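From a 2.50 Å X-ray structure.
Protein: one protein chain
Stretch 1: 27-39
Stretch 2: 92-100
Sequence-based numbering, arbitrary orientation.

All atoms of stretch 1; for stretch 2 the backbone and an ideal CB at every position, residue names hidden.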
# COMPACT_ATOMS: atom_id res chain seq x y z
N ASP A 27 -19.39 23.52 13.63
CA ASP A 27 -18.61 24.64 14.12
C ASP A 27 -17.20 24.36 13.65
O ASP A 27 -16.84 23.22 13.36
CB ASP A 27 -18.61 24.71 15.64
CG ASP A 27 -19.94 25.17 16.21
OD1 ASP A 27 -20.63 25.99 15.57
OD2 ASP A 27 -20.29 24.73 17.32
N GLN A 28 -16.39 25.40 13.57
CA GLN A 28 -15.02 25.23 13.12
C GLN A 28 -14.14 24.71 14.24
O GLN A 28 -14.06 25.31 15.31
CB GLN A 28 -14.48 26.54 12.60
CG GLN A 28 -13.06 26.44 12.12
CD GLN A 28 -12.60 27.70 11.45
OE1 GLN A 28 -12.86 28.80 11.94
NE2 GLN A 28 -11.91 27.56 10.32
N VAL A 29 -13.46 23.59 13.98
CA VAL A 29 -12.56 22.99 14.94
C VAL A 29 -11.52 24.02 15.35
O VAL A 29 -11.24 24.96 14.62
CB VAL A 29 -11.86 21.75 14.35
CG1 VAL A 29 -12.92 20.74 13.89
CG2 VAL A 29 -10.95 22.15 13.18
N PRO A 30 -10.92 23.85 16.53
CA PRO A 30 -9.90 24.76 17.06
C PRO A 30 -8.64 24.87 16.21
O PRO A 30 -8.29 23.94 15.48
CB PRO A 30 -9.61 24.18 18.45
CG PRO A 30 -10.87 23.45 18.79
CD PRO A 30 -11.21 22.78 17.50
N ASP A 31 -7.94 25.99 16.33
CA ASP A 31 -6.70 26.22 15.59
C ASP A 31 -5.71 25.07 15.80
O ASP A 31 -5.15 24.54 14.84
CB ASP A 31 -6.04 27.52 16.04
CG ASP A 31 -6.86 28.74 15.70
OD1 ASP A 31 -7.96 28.60 15.13
OD2 ASP A 31 -6.39 29.86 16.00
N ALA A 32 -5.50 24.71 17.06
CA ALA A 32 -4.57 23.66 17.40
C ALA A 32 -4.83 22.38 16.62
O ALA A 32 -3.91 21.62 16.34
CB ALA A 32 -4.63 23.37 18.89
N VAL A 33 -6.09 22.15 16.26
CA VAL A 33 -6.43 20.94 15.52
C VAL A 33 -5.98 21.03 14.07
O VAL A 33 -5.53 20.04 13.49
CB VAL A 33 -7.95 20.67 15.55
CG1 VAL A 33 -8.26 19.42 14.73
CG2 VAL A 33 -8.43 20.51 16.98
N TYR A 34 -6.12 22.21 13.49
CA TYR A 34 -5.72 22.42 12.12
C TYR A 34 -4.21 22.30 12.03
O TYR A 34 -3.69 21.64 11.13
CB TYR A 34 -6.12 23.81 11.64
CG TYR A 34 -7.57 23.96 11.26
CD1 TYR A 34 -8.44 24.70 12.06
CD2 TYR A 34 -8.05 23.43 10.06
CE1 TYR A 34 -9.77 24.90 11.67
CE2 TYR A 34 -9.37 23.63 9.66
CZ TYR A 34 -10.22 24.37 10.46
OH TYR A 34 -11.51 24.60 10.05
N TYR A 35 -3.53 22.93 12.98
CA TYR A 35 -2.07 22.93 13.05
C TYR A 35 -1.50 21.53 13.25
O TYR A 35 -0.50 21.16 12.63
CB TYR A 35 -1.63 23.87 14.18
CG TYR A 35 -2.08 25.29 13.95
CD1 TYR A 35 -2.20 26.20 15.01
CD2 TYR A 35 -2.43 25.72 12.67
CE1 TYR A 35 -2.66 27.50 14.78
CE2 TYR A 35 -2.88 27.01 12.44
CZ TYR A 35 -3.00 27.89 13.49
OH TYR A 35 -3.48 29.16 13.24
N SER A 36 -2.14 20.75 14.11
CA SER A 36 -1.68 19.41 14.35
C SER A 36 -1.89 18.60 13.09
O SER A 36 -1.04 17.80 12.70
CB SER A 36 -2.44 18.80 15.52
OG SER A 36 -2.22 19.56 16.69
N LEU A 37 -3.03 18.80 12.45
CA LEU A 37 -3.34 18.07 11.23
C LEU A 37 -2.28 18.32 10.15
O LEU A 37 -1.78 17.39 9.53
CB LEU A 37 -4.73 18.46 10.70
CG LEU A 37 -5.92 17.82 11.44
CD1 LEU A 37 -7.23 18.29 10.82
CD2 LEU A 37 -5.81 16.30 11.35
N GLY A 38 -1.93 19.59 9.96
CA GLY A 38 -0.92 19.95 8.97
C GLY A 38 0.43 19.37 9.32
O GLY A 38 1.12 18.82 8.47
N ILE A 39 0.83 19.49 10.58
CA ILE A 39 2.10 18.96 11.02
C ILE A 39 2.09 17.46 10.81
O ILE A 39 3.06 16.88 10.33
CB ILE A 39 2.35 19.26 12.50
CG1 ILE A 39 2.58 20.77 12.67
CG2 ILE A 39 3.51 18.42 13.03
CD1 ILE A 39 2.66 21.23 14.11
N UNK A 92 -2.09 19.82 1.45
CA UNK A 92 -2.88 19.74 2.67
C UNK A 92 -2.25 20.54 3.80
O UNK A 92 -2.90 21.40 4.40
CB UNK A 92 -3.05 18.28 3.09
N UNK A 93 -0.99 20.27 4.08
CA UNK A 93 -0.28 20.96 5.14
C UNK A 93 -0.47 22.47 5.07
O UNK A 93 -0.80 23.09 6.08
CB UNK A 93 1.21 20.62 5.08
N UNK A 94 -0.27 23.06 3.90
CA UNK A 94 -0.43 24.50 3.75
C UNK A 94 -1.89 24.89 3.98
O UNK A 94 -2.18 25.91 4.60
CB UNK A 94 0.04 24.95 2.37
N UNK A 95 -2.81 24.06 3.48
CA UNK A 95 -4.23 24.32 3.64
C UNK A 95 -4.60 24.37 5.11
O UNK A 95 -5.36 25.24 5.54
CB UNK A 95 -5.06 23.25 2.92
N UNK A 96 -4.06 23.43 5.88
CA UNK A 96 -4.35 23.41 7.31
C UNK A 96 -3.89 24.68 8.00
O UNK A 96 -4.69 25.38 8.61
CB UNK A 96 -3.69 22.20 7.97
N UNK A 97 -2.60 25.00 7.89
CA UNK A 97 -2.07 26.21 8.53
C UNK A 97 -2.81 27.49 8.22
O UNK A 97 -2.59 28.49 8.89
CB UNK A 97 -0.61 26.39 8.13
N UNK A 98 -3.67 27.47 7.21
CA UNK A 98 -4.44 28.66 6.83
C UNK A 98 -5.90 28.40 7.13
O UNK A 98 -6.76 29.26 6.93
CB UNK A 98 -4.24 29.01 5.35
N UNK A 99 -6.17 27.19 7.59
CA UNK A 99 -7.53 26.78 7.92
C UNK A 99 -8.42 26.89 6.69
O UNK A 99 -9.60 27.21 6.81
CB UNK A 99 -8.09 27.63 9.06
N UNK A 100 -7.85 26.62 5.51
CA UNK A 100 -8.60 26.69 4.26
C UNK A 100 -7.83 26.14 3.06
O UNK A 100 -6.61 26.26 3.00
CB UNK A 100 -9.00 28.14 3.98

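The helix of stretch 1, residues 31-39, packs nearly antiparallel to the helix of stretch 2, with an axis angle of 165° and a closest approach of 7.8 Å. Gly38 allows the backbones to come close, its CA lying 4.0 Å from the CA at position 93.

At position 92 the CA-to-CB bond points sideways and the ideal CB finds nothing of stretch 1 within 5.5 Å, so many side chains would fit. The residue is Met92, extended with all three chi angles t.

Position 93 also points sideways, but its ideal CB lies 3.8 Å from Gly38 O. A small apolar residue would fit, and a short donor could use the carbonyl. Thr93 is found here; its OG1 lies 3.3 Å from Gly38 O, a weak hydrogen bond at best, and one not settled, because its one proton also has another acceptor within reach.

Positions 94 and 95 leave stretch 1 untouched and are little constrained by it; they hold Ile94, pointing away, and Ser95.

Position 96 points straight at stretch 1. Its ideal CB is 3.2 Å from Tyr34 O and 3.7 Å from Gly38 CA, so a small side chain suits best: alanine, serine or cysteine. Cys96, with chi1 m, places SG 3.8 Å from Leu37 CB and 3.7 Å from Gly38 N, filling the space beside the glycine.

At position 97 CA-to-CB points away, and the nearest atom to the ideal CB, Tyr35 CE2, is 4.9 Å off. A short side chain would leave the groove along Tyr35, Gly38 and Ile39 empty; a long apolar or aromatic one could turn back into it. Phe97 does so: CD1 meets Tyr35 CD2 at 3.9 Å, CZ reaches Ile39 CG1 at 4.0 Å, and the ring edge approaches Tyr35 O, 3.6 Å from CE1.

Position 98 points away into space free of stretch 1 and would accept many residues; it is Leu98.

Position 99 has positive phi (59/35) in a Schellman motif, which favours glycine or asparagine on backbone grounds. Yet its CB points toward stretch 1, 4.1 Å from Tyr34 CE1, with the carboxylate of Asp31 farther along, so a long basic chain is also attractive. Lys99 exploits both features. Its CG sits over one face of the Tyr34 ring, 3.7 Å from the centroid, in a CH-pi contact, and its NZ forms a hydrogen-bonded salt bridge with Asp31 OD1 at 3.1 Å.

Position 100, extended and pointing sideways, meets nothing of stretch 1, which leaves the choice open; Lys100 bonds through NZ elsewhere in the structure.

Stretch 2, residues 92-100: MTISCFLKK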
# COMPACT_ATOMS: atom_id res chain seq x y z
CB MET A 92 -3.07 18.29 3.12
CG MET A 92 -4.11 18.16 4.24
SD MET A 92 -4.42 16.48 4.88
CE MET A 92 -5.55 16.86 6.15
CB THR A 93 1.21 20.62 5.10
OG1 THR A 93 1.36 19.20 5.18
CG2 THR A 93 1.96 21.29 6.26
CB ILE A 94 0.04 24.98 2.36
CG1 ILE A 94 1.57 24.88 2.27
CG2 ILE A 94 -0.38 26.42 2.10
CD1 ILE A 94 2.29 25.71 3.30
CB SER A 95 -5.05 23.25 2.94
OG SER A 95 -5.15 23.53 1.56
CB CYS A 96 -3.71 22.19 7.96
SG CYS A 96 -4.52 20.62 7.56
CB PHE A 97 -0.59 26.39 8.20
CG PHE A 97 0.27 25.27 8.68
CD1 PHE A 97 -0.02 24.60 9.86
CD2 PHE A 97 1.38 24.88 7.94
CE1 PHE A 97 0.79 23.55 10.31
CE2 PHE A 97 2.19 23.83 8.37
CZ PHE A 97 1.89 23.17 9.55
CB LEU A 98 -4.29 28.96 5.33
CG LEU A 98 -2.90 29.36 4.84
CD1 LEU A 98 -2.92 29.41 3.32
CD2 LEU A 98 -2.51 30.72 5.44
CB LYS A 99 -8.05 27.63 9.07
CG LYS A 99 -7.23 27.43 10.34
CD LYS A 99 -7.03 28.70 11.14
CE LYS A 99 -8.30 29.17 11.80
NZ LYS A 99 -8.04 30.37 12.63
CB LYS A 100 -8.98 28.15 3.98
CG LYS A 100 -9.78 28.34 2.70
CD LYS A 100 -10.44 29.71 2.66
CE LYS A 100 -11.37 29.92 3.86
NZ LYS A 100 -12.35 28.81 3.99
O HOH W 1 -11.70 24.82 6.74
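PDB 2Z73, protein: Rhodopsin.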